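NADH dehydrogenase (Methanothermobacter marburgensis, PDB 4R81) probably oxidises NAD(P)H and passes the electrons to quinones, using bound flavin mononucleotide in a two-subunit enzyme of flavodoxin-like fold. Local coordinates at residues 67-79 and 102-114. Residues are numbered along the deposited sequence; the frame is centred on the assembly and turned at random.
Sequences PLPEDVMEEHERI and GWFDRVWTYGYAY
The imidazole of H76 lies between Y112, whose ring covers one face with centroids 3.6 Å apart and planes at 15°, and the carbonyl O of V72 over the rim of the opposite face. At the imidazole edge NE2 donates nearly straight to V107 O (2.8 Å), on a lone pair in the carbonyl plane, while CE1 faces T109 OG1. Stack and bond together fix the rotation of H76. With chi1 at 178° the Y112 ring extends anti to its own N, laying OH against I79 CG2 at 3.4 Å. A serine in place of Y112 would probably uncover that face of H76, leaving NE2 as its main hold and a gap beside I79.

The W103 indole has V107 CG2 over one face, offset toward the rim; at its edge NE1 points almost straight (171°) at E75 OE1, 2.9 Å away, which Y7 also binds. I79 CD1 meets the W108 ring edge. The R106 guanidinium carries V72 CG2 over one face and meets D71 end-on, NH2 to OD1 at 3.0 Å and NH1 to OD2 at 2.9 Å; E55 takes NE.

Polar bonds around V72, V107 and I79 thus tie two nearly perpendicular helix segments of this flavodoxin-like fold. The H76 bond requires a proton on NE2; R106 is likely to keep partly exposed D71 ionised, and W103 and Y7, with R78 nearby, probably favour the charged form of buried E75.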
loop_
_atom_site.group_PDB
_atom_site.type_symbol
_atom_site.label_atom_id
_atom_site.label_comp_id
_atom_site.label_asym_id
_atom_site.label_seq_id
_atom_site.Cartn_x
_atom_site.Cartn_y
_atom_site.Cartn_z
ATOM N N PRO A 67 4.579 17.274 18.918
ATOM C CA PRO A 67 5.471 17.676 17.818
ATOM C C PRO A 67 5.401 16.785 16.580
ATOM O O PRO A 67 5.159 15.581 16.685
ATOM C CB PRO A 67 6.865 17.558 18.439
ATOM C CG PRO A 67 6.646 17.731 19.893
ATOM C CD PRO A 67 5.320 17.098 20.180
ATOM N N LEU A 68 5.620 17.387 15.416
ATOM C CA LEU A 68 5.697 16.656 14.156
ATOM C C LEU A 68 7.056 16.891 13.522
ATOM O O LEU A 68 7.638 17.961 13.689
ATOM C CB LEU A 68 4.604 17.121 13.192
ATOM C CG LEU A 68 3.182 16.707 13.562
ATOM C CD1 LEU A 68 2.184 17.335 12.611
ATOM C CD2 LEU A 68 3.068 15.207 13.526
ATOM N N PRO A 69 7.566 15.888 12.789
ATOM C CA PRO A 69 8.830 16.021 12.058
ATOM C C PRO A 69 8.762 17.176 11.060
ATOM O O PRO A 69 7.681 17.472 10.546
ATOM C CB PRO A 69 8.935 14.694 11.303
ATOM C CG PRO A 69 8.128 13.737 12.093
ATOM C CD PRO A 69 6.997 14.536 12.675
ATOM N N GLU A 70 9.897 17.814 10.785
ATOM C CA GLU A 70 9.918 18.966 9.890
ATOM C C GLU A 70 9.397 18.661 8.484
ATOM O O GLU A 70 8.730 19.499 7.872
ATOM C CB GLU A 70 11.323 19.578 9.832
ATOM C CG GLU A 70 11.684 20.414 11.061
ATOM C CD GLU A 70 13.178 20.499 11.304
ATOM O OE1 GLU A 70 13.892 19.532 10.949
ATOM O OE2 GLU A 70 13.636 21.525 11.861
ATOM N N ASP A 71 9.681 17.467 7.973
ATOM C CA ASP A 71 9.255 17.141 6.619
ATOM C C ASP A 71 7.737 16.996 6.539
ATOM O O ASP A 71 7.117 17.400 5.553
ATOM C CB ASP A 71 9.999 15.916 6.059
ATOM C CG ASP A 71 9.850 14.673 6.921
ATOM O OD1 ASP A 71 9.343 14.752 8.066
ATOM O OD2 ASP A 71 10.266 13.595 6.439
ATOM N N VAL A 72 7.146 16.451 7.597
ATOM C CA VAL A 72 5.692 16.346 7.694
ATOM C C VAL A 72 5.044 17.731 7.814
ATOM O O VAL A 72 4.033 18.011 7.161
ATOM C CB VAL A 72 5.265 15.433 8.868
ATOM C CG1 VAL A 72 3.753 15.448 9.039
ATOM C CG2 VAL A 72 5.754 14.008 8.626
ATOM N N MET A 73 5.646 18.601 8.625
ATOM C CA MET A 73 5.155 19.970 8.777
ATOM C C MET A 73 5.131 20.697 7.433
ATOM O O MET A 73 4.180 21.418 7.121
ATOM C CB MET A 73 6.002 20.746 9.792
ATOM C CG MET A 73 5.985 20.148 11.182
ATOM S SD MET A 73 6.974 21.083 12.361
ATOM C CE MET A 73 5.960 22.550 12.540
ATOM N N GLU A 74 6.174 20.488 6.633
ATOM C CA GLU A 74 6.254 21.083 5.302
ATOM C C GLU A 74 5.145 20.571 4.385
ATOM O O GLU A 74 4.579 21.336 3.604
ATOM C CB GLU A 74 7.632 20.828 4.672
ATOM C CG GLU A 74 7.700 21.075 3.167
ATOM C CD GLU A 74 7.664 22.549 2.795
ATOM O OE1 GLU A 74 7.878 23.401 3.689
ATOM O OE2 GLU A 74 7.430 22.854 1.601
ATOM N N GLU A 75 4.829 19.282 4.479
ATOM C CA GLU A 75 3.736 18.731 3.680
ATOM C C GLU A 75 2.407 19.369 4.078
ATOM O O GLU A 75 1.580 19.693 3.221
ATOM C CB GLU A 75 3.674 17.205 3.803
ATOM C CG GLU A 75 4.886 16.498 3.198
ATOM C CD GLU A 75 5.096 16.852 1.736
ATOM O OE1 GLU A 75 4.219 16.511 0.901
ATOM O OE2 GLU A 75 6.134 17.489 1.418
ATOM N N HIS A 76 2.211 19.566 5.378
ATOM C CA HIS A 76 0.982 20.184 5.858
ATOM C C HIS A 76 0.856 21.630 5.365
ATOM O O HIS A 76 -0.242 22.081 5.045
ATOM C CB HIS A 76 0.885 20.093 7.382
ATOM C CG HIS A 76 0.703 18.697 7.886
ATOM N ND1 HIS A 76 0.561 18.397 9.225
ATOM C CD2 HIS A 76 0.628 17.515 7.227
ATOM C CE1 HIS A 76 0.418 17.092 9.369
ATOM N NE2 HIS A 76 0.456 16.532 8.173
ATOM N N GLU A 77 1.976 22.345 5.290
ATOM C CA GLU A 77 1.966 23.696 4.730
ATOM C C GLU A 77 1.587 23.690 3.251
ATOM O O GLU A 77 0.794 24.520 2.800
ATOM C CB GLU A 77 3.325 24.370 4.912
ATOM C CG GLU A 77 3.683 24.684 6.346
ATOM C CD GLU A 77 4.864 25.631 6.442
ATOM O OE1 GLU A 77 4.979 26.522 5.571
ATOM O OE2 GLU A 77 5.675 25.482 7.384
ATOM N N ARG A 78 2.164 22.757 2.500
ATOM C CA ARG A 78 1.853 22.618 1.078
ATOM C C ARG A 78 0.374 22.318 0.845
ATOM O O ARG A 78 -0.260 22.914 -0.031
ATOM C CB ARG A 78 2.731 21.534 0.447
ATOM C CG ARG A 78 4.206 21.912 0.408
ATOM C CD ARG A 78 5.087 20.753 -0.031
ATOM N NE ARG A 78 6.500 21.119 -0.049
ATOM C CZ ARG A 78 7.451 20.399 -0.633
ATOM N NH1 ARG A 78 7.139 19.277 -1.267
ATOM N NH2 ARG A 78 8.711 20.809 -0.600
ATOM N N ILE A 79 -0.171 21.396 1.633
ATOM C CA ILE A 79 -1.598 21.084 1.575
ATOM C C ILE A 79 -2.434 22.307 1.969
ATOM O O ILE A 79 -3.482 22.587 1.366
ATOM C CB ILE A 79 -1.931 19.876 2.478
ATOM C CG1 ILE A 79 -1.152 18.646 2.002
ATOM C CG2 ILE A 79 -3.431 19.605 2.501
ATOM C CD1 ILE A 79 -1.192 17.463 2.963
ATOM N N GLY A 102 3.844 5.433 2.221
ATOM C CA GLY A 102 4.533 5.960 3.382
ATOM C C GLY A 102 4.205 7.415 3.625
ATOM O O GLY A 102 4.224 7.873 4.768
ATOM N N TRP A 103 3.887 8.136 2.550
ATOM C CA TRP A 103 3.425 9.507 2.676
ATOM C C TRP A 103 2.121 9.531 3.481
ATOM O O TRP A 103 1.984 10.323 4.409
ATOM C CB TRP A 103 3.231 10.129 1.294
ATOM C CG TRP A 103 2.923 11.596 1.293
ATOM C CD1 TRP A 103 3.824 12.617 1.219
ATOM C CD2 TRP A 103 1.621 12.211 1.333
ATOM N NE1 TRP A 103 3.172 13.829 1.217
ATOM C CE2 TRP A 103 1.820 13.609 1.283
ATOM C CE3 TRP A 103 0.309 11.714 1.395
ATOM C CZ2 TRP A 103 0.757 14.518 1.308
ATOM C CZ3 TRP A 103 -0.747 12.619 1.421
ATOM C CH2 TRP A 103 -0.513 14.004 1.379
ATOM N N PHE A 104 1.175 8.647 3.166
ATOM C CA PHE A 104 -0.043 8.575 3.966
ATOM C C PHE A 104 0.278 8.212 5.421
ATOM O O PHE A 104 -0.204 8.876 6.350
ATOM C CB PHE A 104 -1.050 7.578 3.370
ATOM C CG PHE A 104 -1.670 8.039 2.077
ATOM C CD1 PHE A 104 -2.566 9.100 2.060
ATOM C CD2 PHE A 104 -1.368 7.405 0.881
ATOM C CE1 PHE A 104 -3.131 9.532 0.868
ATOM C CE2 PHE A 104 -1.934 7.833 -0.320
ATOM C CZ PHE A 104 -2.822 8.890 -0.322
ATOM N N ASP A 105 1.104 7.183 5.619
ATOM C CA ASP A 105 1.439 6.712 6.970
ATOM C C ASP A 105 1.985 7.848 7.834
ATOM O O ASP A 105 1.640 7.973 9.011
ATOM C CB ASP A 105 2.497 5.596 6.941
ATOM C CG ASP A 105 2.029 4.330 6.238
ATOM O OD1 ASP A 105 0.812 4.153 6.026
ATOM O OD2 ASP A 105 2.909 3.497 5.904
ATOM N N ARG A 106 2.837 8.675 7.229
ATOM C CA ARG A 106 3.568 9.711 7.954
ATOM C C ARG A 106 2.895 11.083 7.974
ATOM O O ARG A 106 3.097 11.867 8.908
ATOM C CB ARG A 106 4.987 9.844 7.384
ATOM C CG ARG A 106 5.830 8.574 7.494
ATOM C CD ARG A 106 7.295 8.855 7.184
ATOM N NE ARG A 106 7.826 9.861 8.100
ATOM C CZ ARG A 106 8.389 11.010 7.735
ATOM N NH1 ARG A 106 8.549 11.307 6.455
ATOM N NH2 ARG A 106 8.811 11.859 8.666
ATOM N N VAL A 107 2.106 11.379 6.947
ATOM C CA VAL A 107 1.567 12.724 6.789
ATOM C C VAL A 107 0.144 12.827 7.324
ATOM O O VAL A 107 -0.257 13.870 7.824
ATOM C CB VAL A 107 1.701 13.221 5.321
ATOM C CG1 VAL A 107 1.098 14.627 5.139
ATOM C CG2 VAL A 107 3.177 13.211 4.900
ATOM N N TRP A 108 -0.606 11.730 7.267
ATOM C CA TRP A 108 -1.964 11.738 7.801
ATOM C C TRP A 108 -1.920 11.520 9.318
ATOM O O TRP A 108 -2.240 10.436 9.817
ATOM C CB TRP A 108 -2.810 10.648 7.138
ATOM C CG TRP A 108 -3.533 10.971 5.816
ATOM C CD1 TRP A 108 -4.405 10.143 5.178
ATOM C CD2 TRP A 108 -3.462 12.172 5.002
ATOM N NE1 TRP A 108 -4.877 10.730 4.030
ATOM C CE2 TRP A 108 -4.320 11.973 3.897
ATOM C CE3 TRP A 108 -2.761 13.383 5.094
ATOM C CZ2 TRP A 108 -4.503 12.938 2.899
ATOM C CZ3 TRP A 108 -2.943 14.341 4.097
ATOM C CH2 TRP A 108 -3.807 14.110 3.015
ATOM N N THR A 109 -1.531 12.556 10.054
ATOM C CA THR A 109 -1.226 12.427 11.483
ATOM C C THR A 109 -2.414 12.683 12.394
ATOM O O THR A 109 -3.364 13.372 12.021
ATOM C CB THR A 109 -0.071 13.370 11.885
ATOM O OG1 THR A 109 -0.379 14.708 11.475
ATOM C CG2 THR A 109 1.198 12.941 11.206
ATOM N N TYR A 110 -2.358 12.115 13.597
ATOM C CA TYR A 110 -3.407 12.341 14.574
ATOM C C TYR A 110 -3.442 13.822 14.932
ATOM O O TYR A 110 -2.399 14.440 15.185
ATOM C CB TYR A 110 -3.199 11.493 15.831
ATOM C CG TYR A 110 -4.350 11.642 16.792
ATOM C CD1 TYR A 110 -4.365 12.659 17.734
ATOM C CD2 TYR A 110 -5.448 10.791 16.728
ATOM C CE1 TYR A 110 -5.424 12.822 18.590
ATOM C CE2 TYR A 110 -6.510 10.943 17.584
ATOM C CZ TYR A 110 -6.492 11.959 18.516
ATOM O OH TYR A 110 -7.549 12.123 19.375
ATOM N N GLY A 111 -4.649 14.387 14.948
ATOM C CA GLY A 111 -4.828 15.799 15.229
ATOM C C GLY A 111 -4.902 16.635 13.966
ATOM O O GLY A 111 -5.284 17.805 14.016
ATOM N N TYR A 112 -4.539 16.031 12.836
ATOM C CA TYR A 112 -4.562 16.709 11.544
ATOM C C TYR A 112 -5.539 16.037 10.579
ATOM O O TYR A 112 -6.535 16.643 10.165
ATOM C CB TYR A 112 -3.159 16.722 10.936
ATOM C CG TYR A 112 -3.083 17.361 9.563
ATOM C CD1 TYR A 112 -3.266 18.727 9.401
ATOM C CD2 TYR A 112 -2.819 16.597 8.432
ATOM C CE1 TYR A 112 -3.187 19.316 8.148
ATOM C CE2 TYR A 112 -2.742 17.172 7.181
ATOM C CZ TYR A 112 -2.928 18.532 7.043
ATOM O OH TYR A 112 -2.853 19.113 5.797
ATOM N N ALA A 113 -5.248 14.788 10.218
ATOM C CA ALA A 113 -6.078 14.042 9.269
ATOM C C ALA A 113 -7.274 13.369 9.936
ATOM O O ALA A 113 -8.279 13.079 9.285
ATOM C CB ALA A 113 -5.243 13.008 8.520
ATOM N N TYR A 114 -7.155 13.110 11.234
ATOM C CA TYR A 114 -8.227 12.479 11.987
ATOM C C TYR A 114 -8.013 12.722 13.471
ATOM O O TYR A 114 -6.878 12.879 13.920
ATOM C CB TYR A 114 -8.273 10.971 11.701
ATOM C CG TYR A 114 -7.110 10.164 12.256
ATOM C CD1 TYR A 114 -5.876 10.150 11.613
ATOM C CD2 TYR A 114 -7.257 9.396 13.405
ATOM C CE1 TYR A 114 -4.814 9.407 12.111
ATOM C CE2 TYR A 114 -6.203 8.652 13.912
ATOM C CZ TYR A 114 -4.985 8.660 13.259
ATOM O OH TYR A 114 -3.937 7.918 13.759
#